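Local coordinates for transcription elongation factor SPT6 (Candida glabrata, PDB 3PJP), which binds the phosphorylated C-terminal repeat domain of RNA polymerase II through this tandem SH2 domain and probably chaperones histones H3-H4 during transcription elongation, at residues W49-D52 with K53-Q57; K116-V119 with K120-D124. One frame throughout, in Å; residues are numbered along the deposited sequence. Where two conformers were deposited one is given.

Overall arrangement
The two local contacts belong to the two halves of the tandem SH2 module, with centres about 24 Å apart and nearest atoms about 12 Å apart. Interaction 1 is the bulged end of the hairpin formed by strands 44-52 and 55-64, fairly near the middle of the chain. Interaction 2 is one run of helix 115-128, farther out, lying against the second sheet. They share no helix or strand. In the hairpin, polar side chains meet arginines, a lysine and backbone carbonyls, while the second SH2 half adds mainly packing and one weak bond to a carbonyl; in the helix, backbone bonds do most of the polar work, leaving valine and isoleucine for the sheet.

Interaction 1: W49-D52 with K53-Q57; sequences WKLD and KDLFQ
The carbonyl oxygen of Leu-55 receives two N-H groups, Leu-51 N at 2.8 Å and, more weakly, Asp-52 N at 3.3 Å from the same O atom. Two residues facing one in this way make a classic beta bulge. Leu-55 N returns a 2.8 Å bond to Asp-52 O, closing the type II turn from Asp-52 to Leu-55. Trp-49 and Gln-57 form a hydrogen-bonded antiparallel pair, Trp-49 N to Gln-57 O at 2.9 Å and Gln-57 N to Trp-49 O at 3.0 Å. Lys-50 NZ and Asp-54 N share a water, weakly on the lysine side, and Lys-50 NZ donates to the backbone carbonyls of Arg-26 and Lys-28. Asp-52 makes a salt bridge to Arg-30, and Asp-54 one to Arg-26.

The indole NE1 of Trp-49 reaches Gln-57 OE1 at 2.9 Å, a somewhat bent bond (142° at the hydrogen) with ring and amide planes 70° apart. Trp-49 CG stands between its backbone N and carbonyl carbon (chi1 66°), which lays the indole along the strand, with NE1 toward Gln-57 and a face against Leu-51, whose CD1 sits 3.8 Å above the ring centre. On the other face of the sheet Lys-50 CG lies 3.9 Å from Phe-56 CE1.

Gln-57 OE1 also accepts from Lys-97, so a buried amide oxygen has two donors. Tryptophan suits this place, offering an N-H for the glutamine and a broad surface for helix 86-105 and Leu-166.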
ATOM      1  N   TRP A  49      -6.882  -4.425  -7.396  1.00 15.77           N
ATOM      2  CA  TRP A  49      -6.843  -3.055  -7.890  1.00 14.33           C
ATOM      3  C   TRP A  49      -5.485  -2.703  -8.457  1.00 18.93           C
ATOM      4  O   TRP A  49      -4.479  -3.352  -8.145  1.00 20.78           O
ATOM      5  CB  TRP A  49      -7.307  -2.048  -6.827  1.00 16.15           C
ATOM      6  CG  TRP A  49      -6.429  -1.880  -5.584  1.00 16.25           C
ATOM      7  CD1 TRP A  49      -6.311  -2.745  -4.538  1.00 15.30           C
ATOM      8  CD2 TRP A  49      -5.606  -0.755  -5.272  1.00 15.83           C
ATOM      9  NE1 TRP A  49      -5.446  -2.226  -3.581  1.00 16.13           N
ATOM     10  CE2 TRP A  49      -5.003  -1.004  -4.018  1.00 14.46           C
ATOM     11  CE3 TRP A  49      -5.323   0.445  -5.931  1.00 16.45           C
ATOM     12  CZ2 TRP A  49      -4.129  -0.094  -3.414  1.00 17.54           C
ATOM     13  CZ3 TRP A  49      -4.464   1.339  -5.340  1.00 15.67           C
ATOM     14  CH2 TRP A  49      -3.870   1.070  -4.090  1.00 19.04           C
ATOM     15  N   LYS A  50      -5.463  -1.686  -9.312  1.00 21.93           N
ATOM     16  CA  LYS A  50      -4.242  -1.320 -10.022  1.00 17.77           C
ATOM     17  C   LYS A  50      -3.538  -0.139  -9.363  1.00 18.22           C
ATOM     18  O   LYS A  50      -4.116   0.930  -9.199  1.00 18.81           O
ATOM     19  CB  LYS A  50      -4.531  -1.005 -11.494  1.00 20.29           C
ATOM     20  CG  LYS A  50      -3.271  -0.689 -12.302  1.00 20.97           C
ATOM     21  CD  LYS A  50      -3.591  -0.305 -13.751  1.00 24.62           C
ATOM     22  CE  LYS A  50      -2.295   0.010 -14.500  1.00 26.83           C
ATOM     23  NZ  LYS A  50      -2.512   0.320 -15.937  1.00 27.16           N
ATOM     24  N   LEU A  51      -2.278  -0.339  -8.992  1.00 16.00           N
ATOM     25  CA  LEU A  51      -1.494   0.724  -8.378  1.00 18.29           C
ATOM     26  C   LEU A  51      -0.696   1.495  -9.418  1.00 21.70           C
ATOM     27  O   LEU A  51      -0.483   2.698  -9.285  1.00 22.16           O
ATOM     28  CB  LEU A  51      -0.505   0.148  -7.362  1.00 19.46           C
ATOM     29  CG  LEU A  51      -1.059  -0.305  -6.006  1.00 20.69           C
ATOM     30  CD1 LEU A  51      -1.763  -1.643  -6.120  1.00 22.97           C
ATOM     31  CD2 LEU A  51       0.076  -0.386  -4.980  1.00 19.42           C
ATOM     32  N   ASP A  52      -0.216   0.780 -10.430  1.00 19.28           N
ATOM     33  CA  ASP A  52       0.698   1.347 -11.411  0.50 21.84           C
ATOM     34  C   ASP A  52       0.847   0.365 -12.566  1.00 22.68           C
ATOM     35  O   ASP A  52       0.280  -0.722 -12.536  1.00 22.92           O
ATOM     36  CB  ASP A  52       2.062   1.586 -10.754  0.50 25.36           C
ATOM     37  CG  ASP A  52       2.822   2.741 -11.376  0.50 30.22           C
ATOM     38  OD1 ASP A  52       2.599   3.897 -10.952  0.50 33.53           O
ATOM     39  OD2 ASP A  52       3.650   2.493 -12.277  0.50 29.72           O
ATOM     40  N   LYS A  53       1.647   0.736 -13.562  1.00 27.91           N
ATOM     41  CA  LYS A  53       1.913  -0.154 -14.691  1.00 29.59           C
ATOM     42  C   LYS A  53       2.313  -1.554 -14.221  1.00 23.94           C
ATOM     43  O   LYS A  53       3.298  -1.726 -13.506  1.00 25.52           O
ATOM     44  CB  LYS A  53       2.992   0.431 -15.606  1.00 28.51           C
ATOM     45  CG  LYS A  53       3.358  -0.457 -16.794  1.00 32.04           C
ATOM     46  CD  LYS A  53       4.338   0.246 -17.729  1.00 35.19           C
ATOM     47  CE  LYS A  53       4.970  -0.721 -18.731  1.00 37.50           C
ATOM     48  NZ  LYS A  53       3.984  -1.259 -19.711  1.00 41.49           N
ATOM     49  N   ASP A  54       1.523  -2.546 -14.619  1.00 27.04           N
ATOM     50  CA  ASP A  54       1.776  -3.935 -14.256  1.00 20.74           C
ATOM     51  C   ASP A  54       1.946  -4.158 -12.753  1.00 21.69           C
ATOM     52  O   ASP A  54       2.608  -5.113 -12.331  1.00 25.94           O
ATOM     53  CB  ASP A  54       2.988  -4.464 -15.033  1.00 27.32           C
ATOM     54  CG  ASP A  54       2.775  -4.408 -16.550  1.00 32.71           C
ATOM     55  OD1 ASP A  54       1.613  -4.553 -16.999  1.00 35.28           O
ATOM     56  OD2 ASP A  54       3.761  -4.207 -17.296  1.00 32.25           O
ATOM     57  N   LEU A  55       1.343  -3.286 -11.943  1.00 19.81           N
ATOM     58  CA  LEU A  55       1.456  -3.389 -10.489  1.00 19.89           C
ATOM     59  C   LEU A  55       0.070  -3.450  -9.850  1.00 19.64           C
ATOM     60  O   LEU A  55      -0.686  -2.475  -9.881  1.00 21.36           O
ATOM     61  CB  LEU A  55       2.269  -2.215  -9.924  1.00 18.94           C
ATOM     62  CG  LEU A  55       2.622  -2.247  -8.434  1.00 21.81           C
ATOM     63  CD1 LEU A  55       3.538  -3.421  -8.099  1.00 27.59           C
ATOM     64  CD2 LEU A  55       3.259  -0.938  -7.996  1.00 20.34           C
ATOM     65  N   PHE A  56      -0.274  -4.611  -9.299  1.00 18.79           N
ATOM     66  CA  PHE A  56      -1.616  -4.824  -8.774  1.00 19.48           C
ATOM     67  C   PHE A  56      -1.586  -5.392  -7.379  1.00 21.72           C
ATOM     68  O   PHE A  56      -0.713  -6.201  -7.038  1.00 22.51           O
ATOM     69  CB  PHE A  56      -2.393  -5.810  -9.642  1.00 17.55           C
ATOM     70  CG  PHE A  56      -2.256  -5.561 -11.102  1.00 21.00           C
ATOM     71  CD1 PHE A  56      -3.138  -4.714 -11.757  1.00 22.49           C
ATOM     72  CD2 PHE A  56      -1.242  -6.167 -11.825  1.00 20.63           C
ATOM     73  CE1 PHE A  56      -3.010  -4.490 -13.129  1.00 25.26           C
ATOM     74  CE2 PHE A  56      -1.117  -5.945 -13.182  1.00 30.61           C
ATOM     75  CZ  PHE A  56      -1.993  -5.099 -13.828  1.00 25.96           C
ATOM     76  N   GLN A  57      -2.577  -4.999  -6.592  1.00 18.00           N
ATOM     77  CA  GLN A  57      -2.734  -5.561  -5.268  1.00 16.93           C
ATOM     78  C   GLN A  57      -4.018  -6.357  -5.157  1.00 15.95           C
ATOM     79  O   GLN A  57      -5.069  -5.945  -5.660  1.00 19.15           O
ATOM     80  CB  GLN A  57      -2.689  -4.461  -4.209  1.00 20.22           C
ATOM     81  CG  GLN A  57      -2.928  -4.963  -2.804  1.00 22.44           C
ATOM     82  CD  GLN A  57      -2.729  -3.880  -1.775  1.00 19.73           C
ATOM     83  OE1 GLN A  57      -3.611  -3.048  -1.548  1.00 18.59           O
ATOM     84  NE2 GLN A  57      -1.551  -3.864  -1.160  1.00 23.37           N
TER
HETATM   85  O   HOH W   1      -0.266  -1.973 -16.692  1.00 34.26           O

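Interaction 2: K116-V119 with K120-D124; sequences KEVV and KFIED
Glu-123 N donates to Val-119 O at 2.9 Å in a nearly straight bond (169° at the hydrogen), one of four successive i to i+4 bonds that run from Lys-116 to Glu-123 and make this piece regular alpha helix. The CG of Glu-123, anti to its own carbonyl carbon (chi1 -70°), packs against the same oxygen, 3.3 Å from Val-119 O, and the extended chain then brings OE1 to 3.5 Å from Val-119 CG1.

About 100° round the helix from that pair, Val-118 and Ile-122 make the apolar ridge. Ile-122 CD1 meets Val-118 CG1 at 4.0 Å, while Ile-122 CG1 passes 3.4 Å from Val-118 O. Both residues are buried against strands 134-139 and 146-152, touching Tyr-136 and Ile-150; Val-119, beside them, rests on Ile-150, Leu-159 and Ile-161. Branched aliphatic residues fit here, since they are compact and let the helix lie close on the sheet.

Near the start of the helix, Glu-117 OE1 accepts from Thr-114 N, as half of a capping box would. The helix thus presents hydrocarbon seated on the second SH2 sheet, and Lys-116 and Lys-120 on exposed positions where charge costs little. Phe-121 is the exception, an exposed aromatic held at the margin by a cation-pi contact with Lys-111 and by the ring of Tyr-136.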
ATOM      1  N   LYS A 116      17.545   0.000  -7.015  1.00 21.61           N
ATOM      2  CA  LYS A 116      18.925   0.243  -7.412  1.00 24.61           C
ATOM      3  C   LYS A 116      19.135   1.671  -7.895  1.00 21.09           C
ATOM      4  O   LYS A 116      20.149   2.294  -7.591  1.00 23.55           O
ATOM      5  CB  LYS A 116      19.361  -0.742  -8.502  1.00 29.63           C
ATOM      6  CG  LYS A 116      19.644  -2.147  -8.004  1.00 24.76           C
ATOM      7  CD  LYS A 116      20.173  -3.026  -9.136  1.00 30.88           C
ATOM      8  CE  LYS A 116      20.439  -4.448  -8.650  1.00 34.67           C
ATOM      9  NZ  LYS A 116      20.842  -5.365  -9.760  1.00 33.25           N
ATOM     10  N   GLU A 117      18.177   2.184  -8.659  1.00 23.17           N
ATOM     11  CA  GLU A 117      18.275   3.542  -9.178  1.00 19.48           C
ATOM     12  C   GLU A 117      18.262   4.571  -8.046  1.00 21.73           C
ATOM     13  O   GLU A 117      19.034   5.531  -8.056  1.00 21.58           O
ATOM     14  CB  GLU A 117      17.157   3.811 -10.195  1.00 22.67           C
ATOM     15  CG  GLU A 117      17.360   3.032 -11.494  1.00 29.70           C
ATOM     16  CD  GLU A 117      16.279   3.265 -12.530  1.00 34.76           C
ATOM     17  OE1 GLU A 117      15.125   3.520 -12.144  1.00 33.81           O
ATOM     18  OE2 GLU A 117      16.585   3.182 -13.744  1.00 35.40           O
ATOM     19  N   VAL A 118      17.407   4.355  -7.054  1.00 20.62           N
ATOM     20  CA  VAL A 118      17.294   5.321  -5.972  1.00 18.72           C
ATOM     21  C   VAL A 118      18.501   5.235  -5.039  1.00 19.10           C
ATOM     22  O   VAL A 118      18.994   6.259  -4.557  1.00 22.02           O
ATOM     23  CB  VAL A 118      15.950   5.175  -5.200  1.00 15.45           C
ATOM     24  CG1 VAL A 118      15.941   6.085  -3.956  1.00 22.00           C
ATOM     25  CG2 VAL A 118      14.790   5.492  -6.114  1.00 22.52           C
ATOM     26  N   VAL A 119      19.009   4.023  -4.817  1.00 19.86           N
ATOM     27  CA  VAL A 119      20.242   3.856  -4.054  1.00 19.81           C
ATOM     28  C   VAL A 119      21.392   4.599  -4.721  1.00 25.07           C
ATOM     29  O   VAL A 119      22.155   5.284  -4.048  1.00 22.66           O
ATOM     30  CB  VAL A 119      20.619   2.375  -3.880  1.00 19.70           C
ATOM     31  CG1 VAL A 119      22.078   2.242  -3.441  1.00 22.77           C
ATOM     32  CG2 VAL A 119      19.685   1.704  -2.879  1.00 18.35           C
ATOM     33  N   LYS A 120      21.511   4.472  -6.041  1.00 22.25           N
ATOM     34  CA  LYS A 120      22.553   5.186  -6.769  1.00 27.53           C
ATOM     35  C   LYS A 120      22.357   6.698  -6.695  1.00 28.66           C
ATOM     36  O   LYS A 120      23.326   7.445  -6.567  1.00 32.51           O
ATOM     37  CB  LYS A 120      22.635   4.721  -8.228  1.00 32.94           C
ATOM     38  CG  LYS A 120      23.771   5.363  -9.013  1.00 41.53           C
ATOM     39  CD  LYS A 120      23.888   4.773 -10.411  1.00 51.92           C
ATOM     40  CE  LYS A 120      25.036   5.409 -11.184  1.00 60.27           C
ATOM     41  NZ  LYS A 120      25.131   4.882 -12.575  1.00 67.31           N
ATOM     42  N   PHE A 121      21.112   7.156  -6.779  1.00 27.64           N
ATOM     43  CA  PHE A 121      20.861   8.589  -6.692  1.00 26.72           C
ATOM     44  C   PHE A 121      21.332   9.130  -5.345  1.00 31.39           C
ATOM     45  O   PHE A 121      21.908  10.216  -5.260  1.00 32.99           O
ATOM     46  CB  PHE A 121      19.391   8.926  -6.911  1.00 30.14           C
ATOM     47  CG  PHE A 121      19.131  10.397  -7.012  1.00 37.47           C
ATOM     48  CD1 PHE A 121      19.078  11.020  -8.247  1.00 44.99           C
ATOM     49  CD2 PHE A 121      18.964  11.165  -5.871  1.00 39.25           C
ATOM     50  CE1 PHE A 121      18.849  12.379  -8.340  1.00 50.32           C
ATOM     51  CE2 PHE A 121      18.737  12.525  -5.959  1.00 40.30           C
ATOM     52  CZ  PHE A 121      18.677  13.133  -7.193  1.00 48.13           C
ATOM     53  N   ILE A 122      21.094   8.358  -4.294  1.00 27.13           N
ATOM     54  CA  ILE A 122      21.482   8.755  -2.947  1.00 21.56           C
ATOM     55  C   ILE A 122      22.995   8.689  -2.722  1.00 27.86           C
ATOM     56  O   ILE A 122      23.568   9.597  -2.122  1.00 28.76           O
ATOM     57  CB  ILE A 122      20.728   7.931  -1.891  1.00 19.04           C
ATOM     58  CG1 ILE A 122      19.260   8.354  -1.873  1.00 22.93           C
ATOM     59  CG2 ILE A 122      21.358   8.111  -0.510  1.00 18.43           C
ATOM     60  CD1 ILE A 122      18.379   7.464  -1.046  1.00 21.95           C
ATOM     61  N   GLU A 123      23.639   7.625  -3.198  1.00 27.50           N
ATOM     62  CA  GLU A 123      25.099   7.537  -3.141  1.00 30.40           C
ATOM     63  C   GLU A 123      25.731   8.747  -3.830  1.00 35.34           C
ATOM     64  O   GLU A 123      26.561   9.444  -3.247  1.00 35.34           O
ATOM     65  CB  GLU A 123      25.596   6.249  -3.802  1.00 32.42           C
ATOM     66  CG  GLU A 123      25.272   4.967  -3.041  1.00 36.57           C
ATOM     67  CD  GLU A 123      25.669   3.722  -3.818  1.00 44.15           C
ATOM     68  OE1 GLU A 123      25.507   2.600  -3.291  1.00 41.94           O
ATOM     69  OE2 GLU A 123      26.147   3.870  -4.964  1.00 52.56           O
ATOM     70  N   ASP A 124      25.334   8.992  -5.075  1.00 35.44           N
ATOM     71  CA  ASP A 124      25.860  10.131  -5.819  1.00 40.98           C
ATOM     72  C   ASP A 124      25.612  11.446  -5.082  1.00 42.63           C
ATOM     73  O   ASP A 124      26.522  12.260  -4.936  1.00 44.64           O
ATOM     74  CB  ASP A 124      25.259  10.191  -7.225  1.00 38.60           C
ATOM     75  CG  ASP A 124      25.699   9.034  -8.096  1.00 41.09           C
ATOM     76  OD1 ASP A 124      26.639   8.310  -7.705  1.00 39.24           O
ATOM     77  OD2 ASP A 124      25.108   8.851  -9.183  1.00 45.89           O
TER